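Long-range contacts in beta-galactosidase (Geobacillus stearothermophilus, PDB 4OIF), which probably hydrolyses terminal non-reducing beta-D-galactose residues from beta-D-galactosides, and carries a zinc ion bound by four cysteines: residues Y101-R106 with T125-R130; H154-Y159 with E237-P242. All blocks are in the same frame, centred on the assembly; numbering follows the deposited sequence. Where two conformers were deposited one is given.

Interaction 1: residues Y101-R106 with T125-R130; sequences YPEVLR and TSSVYR
V104, closing the short 3-10 turn 102-104, comes up against S126 with their CA atoms 5.9 Å apart, where the loop after helix 95-100 meets the start of helix 127-144 in the TIM-barrel domain. The motif is an N-cap reinforced from outside the helix. S126 turns its OG anti to its own backbone N (chi1 160°), and that oxygen accepts from Y129 N at 3.1 Å. E103 supplies a second acceptor: its OE2 takes V128 N at 3.2 Å, met nearly along the C-O axis. Two of the first-turn amides thus find side-chain oxygens, and the helix end probably steadies the negative charge of the carboxylate. With CG lying between the backbone N and the carbonyl carbon (chi1 76°) and the chain extended beyond it, the glutamate reaches the helix. S126 OG also lies against E103 OE2, but the modelled 2.4 Å is too short to be trusted, and the bond is doubtful in detail.

Beside this polar bridge, apolar groups meet. V104 CG1 packs on Y129 CB at 3.7 Å, the two side chains crossing at about a right angle, while the far end of Y129 is held by S90 O. The cap also borders the metal site: the S126 side chain is about 6 Å from the zinc ion, and V104 shares a backbone hydrogen bond with the ligand C123. Y101, whose OH bonds E62, presents a ring face to V128, whose CG1 sits 4.2 Å from the ring centroid and 26° off its normal in a CH-pi contact.

Interaction 2: residues H154-Y159 with E237-P242; sequences HVSNEY and ENEIVP
Y159 and E239 meet tip to tip: the phenol OH donates to E239 OE1 at 2.7 Å. The ring and carboxylate planes stand 81° apart, and the hydroxyl approaches from above the carboxylate, 42° out of its plane. V155 and E239 run alongside one another, pointing opposite ways, which brings V155 CG1 to 3.7 Å from E239 CD. The other methyl branch, V155 CG2, rests on I240 CG2 at 3.8 Å. S156 adds its CB, 3.4 Å from E239 OE1.

The E239 carboxylate is buried, and each oxygen has more than one partner. S90 OG is a second partner of OE1, while N137 ND2 and T88 OG1 bond OE2, an environment that would be expected to spread a negative charge. A bend at chi2 (-142°) turns the acid toward these polar groups. An alanine here would probably leave the Y159 hydroxyl and N137 ND2 without their acceptor and open a gap beside V155. The second shell ties the same groups to the loop, since T88 OG1 also bonds S156 N and S90 OG also bonds S156 OG.

The loop itself carries N157 and E158, the predicted substrate-binding residue and proton donor, consistent with the Asn-Glu pair at the end of the fourth barrel strand in clan GH-A glycosidases. N157 OD1 and E158 N both bond N255. Strand 150-154, paired with 83-87 and 252-259, leads into this loop, while helix 218-246 packs E239 and I240 against V155 and helix 127-144 contributes N137.

In the fold
The two interactions follow each other along the chain, their centres 16 Å apart, and S90 reaches both: its backbone O bonds Y129 of interaction 1, and its OG bonds S156 and E239 of interaction 2. Helix 127-144 makes a second connection, being capped in interaction 1 and then sending N137 to E239. Where the segments meet directly, R130 O lies 2.8 Å from N238 ND2. Interaction 1 borders the zinc site, whereas the Y159 side chain is about 14 Å from the metal. Interaction 2 lies nearer the predicted catalytic residues, with the S156 side chain about 11 Å from that of E322, the predicted nucleophile.

Interaction 1: residues Y101-R106 with T125-R130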
loop_
_atom_site.group_PDB
_atom_site.type_symbol
_atom_site.label_atom_id
_atom_site.label_comp_id
_atom_site.label_asym_id
_atom_site.label_seq_id
_atom_site.Cartn_x
_atom_site.Cartn_y
_atom_site.Cartn_z
ATOM N N TYR A 101 0.165 -19.641 30.376
ATOM C CA TYR A 101 0.055 -18.304 30.933
ATOM C C TYR A 101 -0.178 -17.298 29.830
ATOM O O TYR A 101 0.719 -16.518 29.498
ATOM C CB TYR A 101 1.311 -17.928 31.710
ATOM C CG TYR A 101 1.757 -18.939 32.741
ATOM C CD1 TYR A 101 1.080 -19.086 33.942
ATOM C CD2 TYR A 101 2.879 -19.728 32.525
ATOM C CE1 TYR A 101 1.498 -20.003 34.881
ATOM C CE2 TYR A 101 3.306 -20.641 33.465
ATOM C CZ TYR A 101 2.612 -20.779 34.638
ATOM O OH TYR A 101 3.043 -21.690 35.577
ATOM N N PRO A 102 -1.394 -17.299 29.263
ATOM C CA PRO A 102 -1.685 -16.470 28.091
ATOM C C PRO A 102 -1.494 -14.975 28.336
ATOM O O PRO A 102 -1.475 -14.210 27.372
ATOM C CB PRO A 102 -3.152 -16.803 27.783
ATOM C CG PRO A 102 -3.684 -17.422 29.005
ATOM C CD PRO A 102 -2.550 -18.123 29.652
ATOM N N GLU A 103 -1.314 -14.568 29.587
ATOM C CA GLU A 103 -1.178 -13.151 29.896
ATOM C C GLU A 103 0.132 -12.578 29.377
ATOM O O GLU A 103 0.320 -11.363 29.363
ATOM C CB GLU A 103 -1.278 -12.918 31.405
ATOM C CG GLU A 103 -0.027 -13.311 32.165
ATOM C CD GLU A 103 0.082 -12.630 33.526
ATOM O OE1 GLU A 103 -0.950 -12.426 34.193
ATOM O OE2 GLU A 103 1.207 -12.291 33.925
ATOM N N VAL A 104 1.036 -13.450 28.948
ATOM C CA VAL A 104 2.347 -13.008 28.483
ATOM C C VAL A 104 2.311 -12.649 27.008
ATOM O O VAL A 104 3.283 -12.123 26.473
ATOM C CB VAL A 104 3.431 -14.085 28.702
ATOM C CG1 VAL A 104 3.505 -14.490 30.171
ATOM C CG2 VAL A 104 3.170 -15.288 27.796
ATOM N N LEU A 105 1.200 -12.950 26.350
ATOM C CA LEU A 105 1.032 -12.617 24.941
ATOM C C LEU A 105 0.568 -11.173 24.815
ATOM O O LEU A 105 -0.241 -10.722 25.611
ATOM C CB LEU A 105 0.038 -13.574 24.270
ATOM C CG LEU A 105 0.514 -15.032 24.165
ATOM C CD1 LEU A 105 -0.542 -15.977 23.584
ATOM C CD2 LEU A 105 1.807 -15.128 23.350
ATOM N N ARG A 106 1.081 -10.450 23.824
ATOM C CA ARG A 106 0.749 -9.037 23.639
ATOM C C ARG A 106 -0.650 -8.765 23.096
ATOM O O ARG A 106 -1.232 -9.559 22.357
ATOM C CB ARG A 106 1.750 -8.374 22.693
ATOM C CG ARG A 106 3.127 -8.156 23.271
ATOM C CD ARG A 106 4.061 -7.553 22.216
ATOM N NE ARG A 106 5.306 -7.057 22.806
ATOM C CZ ARG A 106 6.319 -6.552 22.107
ATOM N NH1 ARG A 106 6.247 -6.485 20.780
ATOM N NH2 ARG A 106 7.409 -6.115 22.736
ATOM N N THR A 125 4.385 -5.931 30.976
ATOM C CA THR A 125 3.818 -5.670 32.311
ATOM C C THR A 125 3.593 -6.967 33.101
ATOM O O THR A 125 3.775 -6.994 34.316
ATOM C CB THR A 125 2.480 -4.883 32.231
ATOM O OG1 THR A 125 2.720 -3.540 31.774
ATOM C CG2 THR A 125 1.818 -4.790 33.605
ATOM N N SER A 126 3.208 -8.036 32.403
ATOM C CA SER A 126 2.889 -9.334 33.028
ATOM C C SER A 126 3.801 -9.734 34.203
ATOM O O SER A 126 5.030 -9.800 34.059
ATOM C CB SER A 126 2.931 -10.432 31.971
ATOM O OG SER A 126 3.089 -11.707 32.563
ATOM N N SER A 127 3.205 -9.988 35.364
ATOM C CA SER A 127 3.998 -10.330 36.539
ATOM C C SER A 127 4.567 -11.732 36.390
ATOM O O SER A 127 5.665 -12.039 36.899
ATOM C CB SER A 127 3.166 -10.223 37.819
ATOM O OG SER A 127 2.046 -11.080 37.781
ATOM N N VAL A 128 3.832 -12.572 35.673
ATOM C CA VAL A 128 4.255 -13.935 35.447
ATOM C C VAL A 128 5.532 -13.968 34.610
ATOM O O VAL A 128 6.480 -14.681 34.945
ATOM C CB VAL A 128 3.148 -14.735 34.763
ATOM C CG1 VAL A 128 3.712 -15.997 34.110
ATOM C CG2 VAL A 128 2.058 -15.054 35.763
ATOM N N TYR A 129 5.578 -13.181 33.541
ATOM C CA TYR A 129 6.738 -13.229 32.673
ATOM C C TYR A 129 7.951 -12.601 33.363
ATOM O O TYR A 129 9.081 -13.081 33.216
ATOM C CB TYR A 129 6.457 -12.544 31.332
ATOM C CG TYR A 129 7.425 -13.016 30.292
ATOM C CD1 TYR A 129 7.548 -14.375 30.007
ATOM C CD2 TYR A 129 8.251 -12.125 29.625
ATOM C CE1 TYR A 129 8.451 -14.828 29.071
ATOM C CE2 TYR A 129 9.156 -12.570 28.679
ATOM C CZ TYR A 129 9.255 -13.921 28.409
ATOM O OH TYR A 129 10.153 -14.362 27.462
ATOM N N ARG A 130 7.709 -11.545 34.131
ATOM C CA ARG A 130 8.764 -10.920 34.924
ATOM C C ARG A 130 9.372 -11.917 35.912
ATOM O O ARG A 130 10.606 -12.030 36.025
ATOM C CB ARG A 130 8.220 -9.683 35.652
ATOM C CG ARG A 130 8.119 -8.477 34.740
ATOM C CD ARG A 130 7.344 -7.325 35.348
ATOM N NE ARG A 130 7.274 -6.204 34.406
ATOM C CZ ARG A 130 8.015 -5.102 34.492
ATOM N NH1 ARG A 130 8.872 -4.954 35.494
ATOM N NH2 ARG A 130 7.884 -4.140 33.587
HETATM O O HOH W 1 -0.463 -10.656 36.314
#

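Interaction 2: residues H154-Y159 with E237-P242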
loop_
_atom_site.group_PDB
_atom_site.type_symbol
_atom_site.label_atom_id
_atom_site.label_comp_id
_atom_site.label_asym_id
_atom_site.label_seq_id
_atom_site.Cartn_x
_atom_site.Cartn_y
_atom_site.Cartn_z
ATOM N N HIS A 154 24.313 -10.721 28.256
ATOM C CA HIS A 154 23.603 -10.227 27.083
ATOM C C HIS A 154 22.112 -10.307 27.428
ATOM O O HIS A 154 21.465 -11.322 27.204
ATOM C CB HIS A 154 24.004 -11.079 25.858
ATOM C CG HIS A 154 23.285 -10.762 24.578
ATOM N ND1 HIS A 154 21.909 -10.749 24.463
ATOM C CD2 HIS A 154 23.765 -10.557 23.325
ATOM C CE1 HIS A 154 21.576 -10.499 23.207
ATOM N NE2 HIS A 154 22.683 -10.388 22.495
ATOM N N VAL A 155 21.567 -9.254 28.021
ATOM C CA VAL A 155 20.236 -9.376 28.596
ATOM C C VAL A 155 19.145 -9.264 27.543
ATOM O O VAL A 155 18.987 -8.224 26.889
ATOM C CB VAL A 155 20.009 -8.340 29.694
ATOM C CG1 VAL A 155 18.636 -8.519 30.327
ATOM C CG2 VAL A 155 21.066 -8.506 30.742
ATOM N N SER A 156 18.391 -10.358 27.410
ATOM C CA SER A 156 17.353 -10.515 26.391
ATOM C C SER A 156 17.944 -10.377 24.998
ATOM O O SER A 156 19.114 -10.693 24.773
ATOM C CB SER A 156 16.228 -9.491 26.576
ATOM O OG SER A 156 15.094 -9.875 25.826
ATOM N N ASN A 157 17.127 -9.893 24.067
ATOM C CA ASN A 157 17.607 -9.629 22.722
ATOM C C ASN A 157 16.760 -8.602 21.973
ATOM O O ASN A 157 15.541 -8.764 21.860
ATOM C CB ASN A 157 17.670 -10.929 21.926
ATOM C CG ASN A 157 18.436 -10.772 20.644
ATOM O OD1 ASN A 157 19.670 -10.800 20.639
ATOM N ND2 ASN A 157 17.713 -10.578 19.545
ATOM N N GLU A 158 17.422 -7.558 21.467
ATOM C CA GLU A 158 16.790 -6.498 20.671
ATOM C C GLU A 158 15.419 -6.077 21.204
ATOM O O GLU A 158 14.418 -6.181 20.492
ATOM C CB GLU A 158 16.664 -6.937 19.202
ATOM C CG GLU A 158 17.996 -6.985 18.467
ATOM C CD GLU A 158 17.868 -7.090 16.953
ATOM O OE1 GLU A 158 16.917 -7.748 16.458
ATOM O OE2 GLU A 158 18.733 -6.507 16.256
ATOM N N TYR A 159 15.388 -5.645 22.464
ATOM C CA TYR A 159 14.181 -5.113 23.102
ATOM C C TYR A 159 13.395 -4.196 22.175
ATOM O O TYR A 159 13.982 -3.380 21.465
ATOM C CB TYR A 159 14.540 -4.322 24.361
ATOM C CG TYR A 159 14.825 -5.125 25.606
ATOM C CD1 TYR A 159 13.873 -6.004 26.129
ATOM C CD2 TYR A 159 16.030 -4.965 26.296
ATOM C CE1 TYR A 159 14.123 -6.720 27.297
ATOM C CE2 TYR A 159 16.291 -5.674 27.456
ATOM C CZ TYR A 159 15.335 -6.547 27.959
ATOM O OH TYR A 159 15.592 -7.256 29.113
ATOM N N GLU A 237 15.420 -4.254 34.364
ATOM C CA GLU A 237 15.932 -4.171 35.716
ATOM C C GLU A 237 15.486 -5.397 36.475
ATOM O O GLU A 237 16.269 -6.049 37.210
ATOM C CB GLU A 237 15.438 -2.891 36.395
ATOM C CG GLU A 237 16.113 -1.630 35.879
ATOM C CD GLU A 237 17.575 -1.541 36.325
ATOM O OE1 GLU A 237 17.909 -2.230 37.320
ATOM O OE2 GLU A 237 18.378 -0.791 35.700
ATOM N N ASN A 238 14.219 -5.732 36.256
ATOM C CA ASN A 238 13.698 -6.941 36.838
ATOM C C ASN A 238 14.500 -8.159 36.422
ATOM O O ASN A 238 14.805 -9.014 37.259
ATOM C CB ASN A 238 12.245 -7.160 36.468
ATOM C CG ASN A 238 11.673 -8.353 37.172
ATOM O OD1 ASN A 238 11.341 -8.266 38.349
ATOM N ND2 ASN A 238 11.576 -9.483 36.474
ATOM N N GLU A 239 14.820 -8.239 35.131
ATOM C CA GLU A 239 15.662 -9.321 34.613
ATOM C C GLU A 239 16.992 -9.385 35.356
ATOM O O GLU A 239 17.430 -10.457 35.752
ATOM C CB GLU A 239 15.947 -9.155 33.114
ATOM C CG GLU A 239 14.869 -9.667 32.180
ATOM C CD GLU A 239 15.453 -10.330 30.944
ATOM O OE1 GLU A 239 15.193 -9.859 29.819
ATOM O OE2 GLU A 239 16.191 -11.322 31.102
ATOM N N ILE A 240 17.635 -8.238 35.539
ATOM C CA ILE A 240 19.015 -8.255 35.985
ATOM C C ILE A 240 19.194 -8.295 37.489
ATOM O O ILE A 240 20.328 -8.381 37.954
ATOM C CB ILE A 240 19.784 -7.049 35.475
ATOM C CG1 ILE A 240 19.257 -5.778 36.148
ATOM C CG2 ILE A 240 19.713 -6.985 33.946
ATOM C CD1 ILE A 240 20.051 -4.513 35.828
ATOM N N VAL A 241 18.109 -8.217 38.260
ATOM C CA VAL A 241 18.286 -8.352 39.717
ATOM C C VAL A 241 19.266 -9.483 40.166
ATOM O O VAL A 241 20.246 -9.215 40.885
ATOM C CB VAL A 241 16.931 -8.551 40.427
ATOM C CG1 VAL A 241 17.149 -9.067 41.849
ATOM C CG2 VAL A 241 16.166 -7.244 40.441
ATOM N N PRO A 242 19.041 -10.734 39.718
ATOM C CA PRO A 242 19.954 -11.787 40.196
ATOM C C PRO A 242 21.343 -11.694 39.576
ATOM O O PRO A 242 22.322 -12.200 40.121
ATOM C CB PRO A 242 19.262 -13.075 39.755
ATOM C CG PRO A 242 18.512 -12.678 38.522
ATOM C CD PRO A 242 18.032 -11.268 38.782
#